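Side-chain contacts in endoglucanase (Uncultured bacterium, PDB 3X17), which probably hydrolyses internal beta-1,4-glucosidic bonds of cellulose, as a family 9 endoglucanase with an N-terminal Ig-like domain: residues 212-217 / 222-227; 385-390 / 400-405. All blocks are in the same frame, centred on the assembly; numbering follows the deposited sequence.

Interaction 1 of 2, residues 212-217 / 222-227. With CA (calcium ion), chain D.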
ATOM      1  N   LEU A 212       3.593  20.493  -0.534  1.00 36.42           N
ATOM      2  CA  LEU A 212       4.942  20.031  -0.840  1.00 38.91           C
ATOM      3  C   LEU A 212       5.829  21.213  -1.274  1.00 39.53           C
ATOM      4  O   LEU A 212       5.320  22.277  -1.632  1.00 39.72           O
ATOM      5  CB  LEU A 212       4.874  19.013  -1.984  1.00 37.55           C
ATOM      6  CG  LEU A 212       4.118  17.704  -1.756  1.00 37.19           C
ATOM      7  CD1 LEU A 212       4.194  16.830  -2.999  1.00 35.32           C
ATOM      8  CD2 LEU A 212       4.681  16.964  -0.566  1.00 33.73           C
ATOM      9  N   PRO A 213       7.142  20.981  -1.394  1.00 40.52           N
ATOM     10  CA  PRO A 213       7.990  21.979  -2.057  1.00 39.99           C
ATOM     11  C   PRO A 213       7.538  22.220  -3.500  1.00 41.27           C
ATOM     12  O   PRO A 213       7.750  23.314  -4.043  1.00 38.98           O
ATOM     13  CB  PRO A 213       9.385  21.324  -2.054  1.00 42.40           C
ATOM     14  CG  PRO A 213       9.328  20.323  -0.935  1.00 43.07           C
ATOM     15  CD  PRO A 213       7.909  19.796  -0.982  1.00 38.05           C
ATOM     16  N   GLU A 214       6.926  21.207  -4.120  1.00 38.80           N
ATOM     17  CA  GLU A 214       6.474  21.335  -5.502  1.00 38.17           C
ATOM     18  C   GLU A 214       5.029  21.839  -5.646  1.00 36.82           C
ATOM     19  O   GLU A 214       4.515  21.953  -6.757  1.00 37.65           O
ATOM     20  CB  GLU A 214       6.706  20.018  -6.278  1.00 38.74           C
ATOM     21  CG  GLU A 214       8.177  19.470  -6.192  1.00 42.71           C
ATOM     22  CD  GLU A 214       8.459  18.497  -5.007  1.00 38.12           C
ATOM     23  OE1 GLU A 214       7.672  18.401  -4.047  1.00 35.56           O
ATOM     24  OE2 GLU A 214       9.500  17.820  -5.038  1.00 46.47           O
ATOM     25  N   SER A 215       4.362  22.100  -4.527  1.00 37.02           N
ATOM     26  CA  SER A 215       2.995  22.591  -4.550  1.00 38.24           C
ATOM     27  C   SER A 215       2.943  23.922  -5.304  1.00 41.16           C
ATOM     28  O   SER A 215       3.653  24.854  -4.952  1.00 40.78           O
ATOM     29  CB  SER A 215       2.493  22.814  -3.123  1.00 38.10           C
ATOM     30  OG  SER A 215       2.238  21.584  -2.456  1.00 37.69           O
ATOM     31  N   GLY A 216       2.142  23.999  -6.362  1.00 42.37           N
ATOM     32  CA  GLY A 216       1.964  25.265  -7.065  1.00 44.06           C
ATOM     33  C   GLY A 216       2.805  25.372  -8.323  1.00 44.60           C
ATOM     34  O   GLY A 216       2.904  26.440  -8.900  1.00 44.93           O
ATOM     35  N   ASN A 217       3.361  24.251  -8.785  1.00 43.00           N
ATOM     36  CA  ASN A 217       4.085  24.222 -10.044  1.00 40.90           C
ATOM     37  C   ASN A 217       3.181  23.824 -11.208  1.00 41.07           C
ATOM     38  O   ASN A 217       3.660  23.604 -12.315  1.00 43.60           O
ATOM     39  CB  ASN A 217       5.239  23.213  -9.957  1.00 42.46           C
ATOM     40  CG  ASN A 217       4.736  21.775  -9.802  1.00 42.75           C
ATOM     41  OD1 ASN A 217       3.524  21.541  -9.704  1.00 37.04           O
ATOM     42  ND2 ASN A 217       5.655  20.821  -9.755  1.00 39.88           N
ATOM     43  N   ILE A 222       0.656  14.609  -6.204  1.00 34.30           N
ATOM     44  CA  ILE A 222       0.903  13.160  -6.169  1.00 32.41           C
ATOM     45  C   ILE A 222       1.896  12.799  -7.271  1.00 31.78           C
ATOM     46  O   ILE A 222       2.776  11.973  -7.061  1.00 30.60           O
ATOM     47  CB  ILE A 222      -0.397  12.308  -6.331  1.00 31.35           C
ATOM     48  CG1 ILE A 222      -0.105  10.798  -6.099  1.00 32.54           C
ATOM     49  CG2 ILE A 222      -0.961  12.472  -7.724  1.00 30.20           C
ATOM     50  CD1 ILE A 222       0.398  10.466  -4.700  1.00 30.66           C
ATOM     51  N   LEU A 223       1.848  13.520  -8.395  1.00 32.44           N
ATOM     52  CA  LEU A 223       2.805  13.301  -9.494  1.00 30.90           C
ATOM     53  C   LEU A 223       4.188  13.886  -9.211  1.00 30.17           C
ATOM     54  O   LEU A 223       5.192  13.267  -9.514  1.00 31.82           O
ATOM     55  CB  LEU A 223       2.269  13.836 -10.832  1.00 32.90           C
ATOM     56  CG  LEU A 223       0.962  13.183 -11.309  1.00 34.69           C
ATOM     57  CD1 LEU A 223       0.596  13.665 -12.699  1.00 30.83           C
ATOM     58  CD2 LEU A 223       1.061  11.667 -11.247  1.00 27.71           C
ATOM     59  N   ASP A 224       4.247  15.020  -8.530  1.00 30.21           N
ATOM     60  CA  ASP A 224       5.522  15.484  -7.998  1.00 32.28           C
ATOM     61  C   ASP A 224       6.131  14.452  -7.060  1.00 32.82           C
ATOM     62  O   ASP A 224       7.332  14.209  -7.111  1.00 32.89           O
ATOM     63  CB  ASP A 224       5.380  16.822  -7.291  1.00 31.47           C
ATOM     64  CG  ASP A 224       5.008  17.938  -8.247  1.00 39.21           C
ATOM     65  OD1 ASP A 224       5.631  18.049  -9.336  1.00 31.46           O
ATOM     66  OD2 ASP A 224       4.005  18.613  -7.960  1.00 37.66           O
ATOM     67  N   GLU A 225       5.317  13.837  -6.202  1.00 32.05           N
ATOM     68  CA  GLU A 225       5.895  12.863  -5.278  1.00 30.25           C
ATOM     69  C   GLU A 225       6.443  11.672  -6.063  1.00 30.84           C
ATOM     70  O   GLU A 225       7.574  11.240  -5.835  1.00 31.04           O
ATOM     71  CB  GLU A 225       4.894  12.374  -4.238  1.00 29.44           C
ATOM     72  CG  GLU A 225       5.587  11.579  -3.102  1.00 30.59           C
ATOM     73  CD  GLU A 225       6.525  12.474  -2.281  1.00 30.03           C
ATOM     74  OE1 GLU A 225       6.120  13.624  -1.979  1.00 28.47           O
ATOM     75  OE2 GLU A 225       7.676  12.060  -2.014  1.00 27.92           O
ATOM     76  N   VAL A 226       5.597  11.090  -6.909  1.00 28.48           N
ATOM     77  CA  VAL A 226       6.012  10.015  -7.794  1.00 29.88           C
ATOM     78  C   VAL A 226       7.314  10.363  -8.501  1.00 30.69           C
ATOM     79  O   VAL A 226       8.179   9.511  -8.664  1.00 31.70           O
ATOM     80  CB  VAL A 226       4.938   9.699  -8.854  1.00 30.08           C
ATOM     81  CG1 VAL A 226       5.548   8.919 -10.015  1.00 26.63           C
ATOM     82  CG2 VAL A 226       3.766   8.923  -8.210  1.00 29.43           C
ATOM     83  N   ARG A 227       7.443  11.608  -8.948  1.00 31.07           N
ATOM     84  CA  ARG A 227       8.604  11.983  -9.721  1.00 31.59           C
ATOM     85  C   ARG A 227       9.869  11.926  -8.855  1.00 29.96           C
ATOM     86  O   ARG A 227      10.900  11.495  -9.315  1.00 31.22           O
ATOM     87  CB  ARG A 227       8.432  13.392 -10.311  1.00 33.33           C
ATOM     88  CG  ARG A 227       9.442  13.666 -11.396  1.00 39.40           C
ATOM     89  CD  ARG A 227       9.947  15.091 -11.429  1.00 50.48           C
ATOM     90  NE  ARG A 227       9.123  15.936 -12.283  1.00 55.14           N
ATOM     91  CZ  ARG A 227       9.571  16.678 -13.296  1.00 58.49           C
ATOM     92  NH1 ARG A 227      10.869  16.712 -13.632  1.00 54.51           N
ATOM     93  NH2 ARG A 227       8.695  17.396 -13.978  1.00 51.95           N
TER
HETATM   94 CA    CA D 602       2.446  20.495  -7.767  1.00 56.75          CA
HETATM   95  O   HOH W   1       9.550  15.970  -6.935  1.00 37.33           O

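Interaction 2 of 2, residues 385-390 / 400-405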
ATOM      1  N   PHE A 385      -4.326  -5.164 -16.249  1.00 34.09           N
ATOM      2  CA  PHE A 385      -5.320  -4.100 -16.245  1.00 32.95           C
ATOM      3  C   PHE A 385      -5.026  -3.076 -17.326  1.00 32.97           C
ATOM      4  O   PHE A 385      -5.943  -2.572 -17.962  1.00 33.98           O
ATOM      5  CB  PHE A 385      -5.393  -3.421 -14.873  1.00 32.20           C
ATOM      6  CG  PHE A 385      -6.590  -2.503 -14.702  1.00 36.97           C
ATOM      7  CD1 PHE A 385      -7.880  -3.033 -14.506  1.00 28.37           C
ATOM      8  CD2 PHE A 385      -6.437  -1.126 -14.778  1.00 34.22           C
ATOM      9  CE1 PHE A 385      -8.985  -2.195 -14.416  1.00 31.29           C
ATOM     10  CE2 PHE A 385      -7.528  -0.282 -14.625  1.00 34.08           C
ATOM     11  CZ  PHE A 385      -8.813  -0.821 -14.435  1.00 30.62           C
ATOM     12  N   ASP A 386      -3.749  -2.729 -17.500  1.00 32.91           N
ATOM     13  CA  ASP A 386      -3.374  -1.635 -18.397  1.00 30.68           C
ATOM     14  C   ASP A 386      -3.474  -2.082 -19.851  1.00 31.11           C
ATOM     15  O   ASP A 386      -3.921  -1.329 -20.718  1.00 31.63           O
ATOM     16  CB  ASP A 386      -1.958  -1.132 -18.103  1.00 29.15           C
ATOM     17  CG  ASP A 386      -1.925  -0.150 -16.949  1.00 34.05           C
ATOM     18  OD1 ASP A 386      -3.024   0.193 -16.442  1.00 39.23           O
ATOM     19  OD2 ASP A 386      -0.817   0.215 -16.493  1.00 33.74           O
ATOM     20  N   TYR A 387      -3.093  -3.323 -20.111  1.00 30.57           N
ATOM     21  CA  TYR A 387      -3.368  -3.935 -21.401  1.00 31.42           C
ATOM     22  C   TYR A 387      -4.870  -3.895 -21.813  1.00 33.98           C
ATOM     23  O   TYR A 387      -5.213  -3.359 -22.868  1.00 31.28           O
ATOM     24  CB  TYR A 387      -2.883  -5.378 -21.415  1.00 31.15           C
ATOM     25  CG  TYR A 387      -2.952  -6.016 -22.799  1.00 36.22           C
ATOM     26  CD1 TYR A 387      -4.186  -6.284 -23.406  1.00 37.00           C
ATOM     27  CD2 TYR A 387      -1.792  -6.418 -23.455  1.00 33.54           C
ATOM     28  CE1 TYR A 387      -4.260  -6.906 -24.649  1.00 32.70           C
ATOM     29  CE2 TYR A 387      -1.850  -7.053 -24.693  1.00 40.66           C
ATOM     30  CZ  TYR A 387      -3.085  -7.270 -25.301  1.00 40.55           C
ATOM     31  OH  TYR A 387      -3.128  -7.875 -26.551  1.00 39.70           O
ATOM     32  N   VAL A 388      -5.735  -4.470 -20.969  1.00 33.00           N
ATOM     33  CA  VAL A 388      -7.182  -4.431 -21.158  1.00 34.84           C
ATOM     34  C   VAL A 388      -7.730  -2.998 -21.316  1.00 35.67           C
ATOM     35  O   VAL A 388      -8.443  -2.721 -22.281  1.00 37.31           O
ATOM     36  CB  VAL A 388      -7.949  -5.240 -20.033  1.00 35.17           C
ATOM     37  CG1 VAL A 388      -9.444  -5.005 -20.126  1.00 38.55           C
ATOM     38  CG2 VAL A 388      -7.653  -6.765 -20.149  1.00 28.97           C
ATOM     39  N   THR A 389      -7.355  -2.072 -20.431  1.00 35.48           N
ATOM     40  CA  THR A 389      -7.991  -0.744 -20.429  1.00 34.42           C
ATOM     41  C   THR A 389      -7.320   0.315 -21.286  1.00 35.39           C
ATOM     42  O   THR A 389      -7.911   1.356 -21.540  1.00 36.14           O
ATOM     43  CB  THR A 389      -8.185  -0.182 -19.042  1.00 33.08           C
ATOM     44  OG1 THR A 389      -6.896  -0.002 -18.407  1.00 32.19           O
ATOM     45  CG2 THR A 389      -9.072  -1.143 -18.220  1.00 32.99           C
ATOM     46  N   LEU A 390      -6.053   0.112 -21.620  1.00 34.86           N
ATOM     47  CA  LEU A 390      -5.269   1.191 -22.235  1.00 38.18           C
ATOM     48  C   LEU A 390      -4.596   0.763 -23.536  1.00 38.07           C
ATOM     49  O   LEU A 390      -4.268   1.610 -24.354  1.00 36.74           O
ATOM     50  CB  LEU A 390      -4.217   1.735 -21.272  1.00 36.28           C
ATOM     51  CG  LEU A 390      -4.501   2.966 -20.411  1.00 41.39           C
ATOM     52  CD1 LEU A 390      -5.964   3.309 -20.279  1.00 45.91           C
ATOM     53  CD2 LEU A 390      -3.811   2.868 -19.040  1.00 35.39           C
ATOM     54  N   ALA A 400      -9.162 -11.039 -24.089  1.00 36.50           N
ATOM     55  CA  ALA A 400     -10.246 -11.803 -23.455  1.00 36.57           C
ATOM     56  C   ALA A 400      -9.722 -12.681 -22.338  1.00 35.68           C
ATOM     57  O   ALA A 400     -10.396 -12.871 -21.339  1.00 37.01           O
ATOM     58  CB  ALA A 400     -11.022 -12.663 -24.487  1.00 36.78           C
ATOM     59  N   ARG A 401      -8.525 -13.229 -22.499  1.00 35.83           N
ATOM     60  CA  ARG A 401      -7.906 -13.977 -21.395  1.00 37.70           C
ATOM     61  C   ARG A 401      -7.588 -13.087 -20.188  1.00 37.72           C
ATOM     62  O   ARG A 401      -7.911 -13.426 -19.048  1.00 38.24           O
ATOM     63  CB  ARG A 401      -6.658 -14.742 -21.871  1.00 37.15           C
ATOM     64  CG  ARG A 401      -7.034 -15.989 -22.662  1.00 36.45           C
ATOM     65  CD  ARG A 401      -5.873 -16.469 -23.496  1.00 40.38           C
ATOM     66  NE  ARG A 401      -4.789 -16.957 -22.649  1.00 38.89           N
ATOM     67  CZ  ARG A 401      -3.578 -17.250 -23.096  1.00 44.34           C
ATOM     68  NH1 ARG A 401      -3.311 -17.131 -24.396  1.00 38.95           N
ATOM     69  NH2 ARG A 401      -2.637 -17.650 -22.246  1.00 48.80           N
ATOM     70  N   LEU A 402      -7.069 -11.898 -20.461  1.00 37.63           N
ATOM     71  CA  LEU A 402      -6.736 -10.952 -19.406  1.00 35.98           C
ATOM     72  C   LEU A 402      -7.976 -10.541 -18.628  1.00 36.00           C
ATOM     73  O   LEU A 402      -7.968 -10.536 -17.389  1.00 35.31           O
ATOM     74  CB  LEU A 402      -6.034  -9.726 -20.001  1.00 34.99           C
ATOM     75  CG  LEU A 402      -4.721 -10.043 -20.736  1.00 37.38           C
ATOM     76  CD1 LEU A 402      -4.069  -8.800 -21.313  1.00 34.75           C
ATOM     77  CD2 LEU A 402      -3.755 -10.838 -19.863  1.00 33.69           C
ATOM     78  N   VAL A 403      -9.073 -10.307 -19.350  1.00 35.90           N
ATOM     79  CA  VAL A 403     -10.312  -9.855 -18.724  1.00 35.30           C
ATOM     80  C   VAL A 403     -10.812 -10.926 -17.766  1.00 35.63           C
ATOM     81  O   VAL A 403     -11.105 -10.645 -16.598  1.00 34.81           O
ATOM     82  CB  VAL A 403     -11.420  -9.473 -19.774  1.00 35.08           C
ATOM     83  CG1 VAL A 403     -12.777  -9.385 -19.106  1.00 35.10           C
ATOM     84  CG2 VAL A 403     -11.112  -8.116 -20.429  1.00 31.86           C
ATOM     85  N   GLN A 404     -10.947 -12.147 -18.283  1.00 35.57           N
ATOM     86  CA  GLN A 404     -11.392 -13.293 -17.488  1.00 36.51           C
ATOM     87  C   GLN A 404     -10.567 -13.493 -16.190  1.00 35.84           C
ATOM     88  O   GLN A 404     -11.126 -13.771 -15.124  1.00 35.19           O
ATOM     89  CB  GLN A 404     -11.339 -14.559 -18.361  1.00 36.80           C
ATOM     90  CG  GLN A 404     -11.356 -15.864 -17.567  1.00 47.35           C
ATOM     91  CD  GLN A 404     -10.069 -16.677 -17.693  1.00 59.09           C
ATOM     92  OE1 GLN A 404      -9.892 -17.680 -16.986  1.00 65.11           O
ATOM     93  NE2 GLN A 404      -9.168 -16.261 -18.595  1.00 62.72           N
ATOM     94  N   ARG A 405      -9.239 -13.378 -16.281  1.00 34.11           N
ATOM     95  CA  ARG A 405      -8.404 -13.442 -15.086  1.00 33.08           C
ATOM     96  C   ARG A 405      -8.669 -12.303 -14.106  1.00 34.25           C
ATOM     97  O   ARG A 405      -8.755 -12.526 -12.895  1.00 34.35           O
ATOM     98  CB  ARG A 405      -6.928 -13.555 -15.457  1.00 34.48           C
ATOM     99  CG  ARG A 405      -6.669 -14.705 -16.406  1.00 41.11           C
ATOM    100  CD  ARG A 405      -5.463 -15.513 -16.019  1.00 53.57           C
ATOM    101  NE  ARG A 405      -5.720 -16.947 -16.105  1.00 66.05           N
ATOM    102  CZ  ARG A 405      -5.617 -17.689 -17.211  1.00 71.13           C
ATOM    103  NH1 ARG A 405      -5.296 -17.143 -18.391  1.00 70.02           N
ATOM    104  NH2 ARG A 405      -5.853 -18.998 -17.137  1.00 69.83           N
TER

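Interaction 1 of 2, residues 212-217 / 222-227
Asn217 and Asp224 are joined twice, once through a calcium ion and once directly. Asn217 OD1 lies 2.5 Å from the calcium ion. On the other branch, Asn217 ND2 donates to Asp224 OD1 at 2.8 Å. Asp224 OD2 completes the circuit by binding the same calcium ion at 2.5 Å. The N-H...O angle is 156°, and OD1 lies in the amide plane of Asn217. ND2 comes from above the carboxylate plane, and the amide and carboxylate planes are 56° apart. With one branch on the metal and the other on its neighbour, each group is probably fixed against flipping. Glu214 adds its backbone O, at a longer 2.7 Å from the calcium ion. A type II beta turn from Glu214 to Asn217 brings the Glu214 carbonyl and the Asn217 amide to the same ion, and Gly216 takes its left-handed position. This loop runs ahead of helix 221-235 in the family 9 catalytic domain, an (alpha/alpha)6 barrel. Asp207, Val219 and Asp221 complete the calcium site. The Glu214 carboxylate leaves the ion alone. Glu214 CB packs 3.3 Å from Asp224 CG, and the chain then bends at CB-CG (chi2 90°) to run back alongside Asp224. There OE2 takes a hydrogen bond from a water that also donates to the backbone O of Asp224. Arg131 is the main polar partner of this carboxylate and forms a salt bridge with Glu225 OE1. Its positive charge probably eases the repulsion between Glu214 OE1 and Glu225 OE1, which stand 5.4 Å apart. Beside them, Leu212 CD1 and CD2 each come to 3.9 Å from Glu225 OE1, and the leucine lies across the glutamate.

Interaction 2 of 2, residues 385-390 / 400-405
Phe385 O is gripped twice by Thr389, one helical turn on. Thr389 N reaches Phe385 O at 2.9 Å and Thr389 OG1 reaches it at 2.8 Å, from opposite faces of the carbonyl plane. This ties down the threonine hydroxyl within helix 381-390. The contact with helix 396-418 is made on Tyr387 and Val388. Leu402 CD1 sits over one face of the Tyr387 ring in a CH-pi contact. Leu402 CD1 lies 3.6 Å from the centroid of the Tyr387 ring and 29° off the ring normal. The methyl is displaced toward the rim and approaches CG and CD1 most closely, with Leu402 CD1 at 3.3 Å from Tyr387 CD1. Tyr387 swings its ring away from its own backbone N (chi1 -172°), which carries the ring toward the leucine. Val388 reaches two neighbouring residues. Val388 CG2 presses mainly on Leu402 CB at 3.4 Å, tighter than usual for two carbons, and also nears Val403. Val388 CG1 meets Val403 CG2 at 3.5 Å. The two helices follow one another in the helical domain, and their local axes pass 9.3 Å apart at a signed crossing angle of -119°. At its far end Tyr387 OH hydrogen-bonds to Asp395 N, just ahead of the second helix, and its ring also meets Trp348 of helix 337-351. An alanine at Tyr387 would lose the ring under the Leu402 methyl and is likely to leave Asp395 N without its hydroxyl partner. Leu402 also touches Tyr384 and Leu368, which extend the apolar surroundings. No hydrogen bond or ion pair links the two segments, so between them the contact probably rests on close apolar fit, and the polar tie comes from Tyr387 OH to Asp395 just outside.

How the interactions relate
Both interactions belong to the helical catalytic domain, and they follow in series along the chain, interaction 1 first. The centres of interaction 1 and interaction 2 are about 31 Å apart. The nearest atoms of interaction 1 and interaction 2 are about 13 Å apart, so the two do not touch. Helix 184-200 is their common neighbour. Ile222, Leu223 and Val226 of interaction 1 pack on it, and so do Phe385, on Lys196 and Leu200, and Leu390 of interaction 2. They differ in kind. Residues 212-217 and 222-227 tie a loop to the helix after it through a metal. Residues 385-390 and 400-405 join two successive helices. In these two places the domain is held by a metal-bound loop and by apolar helix packing.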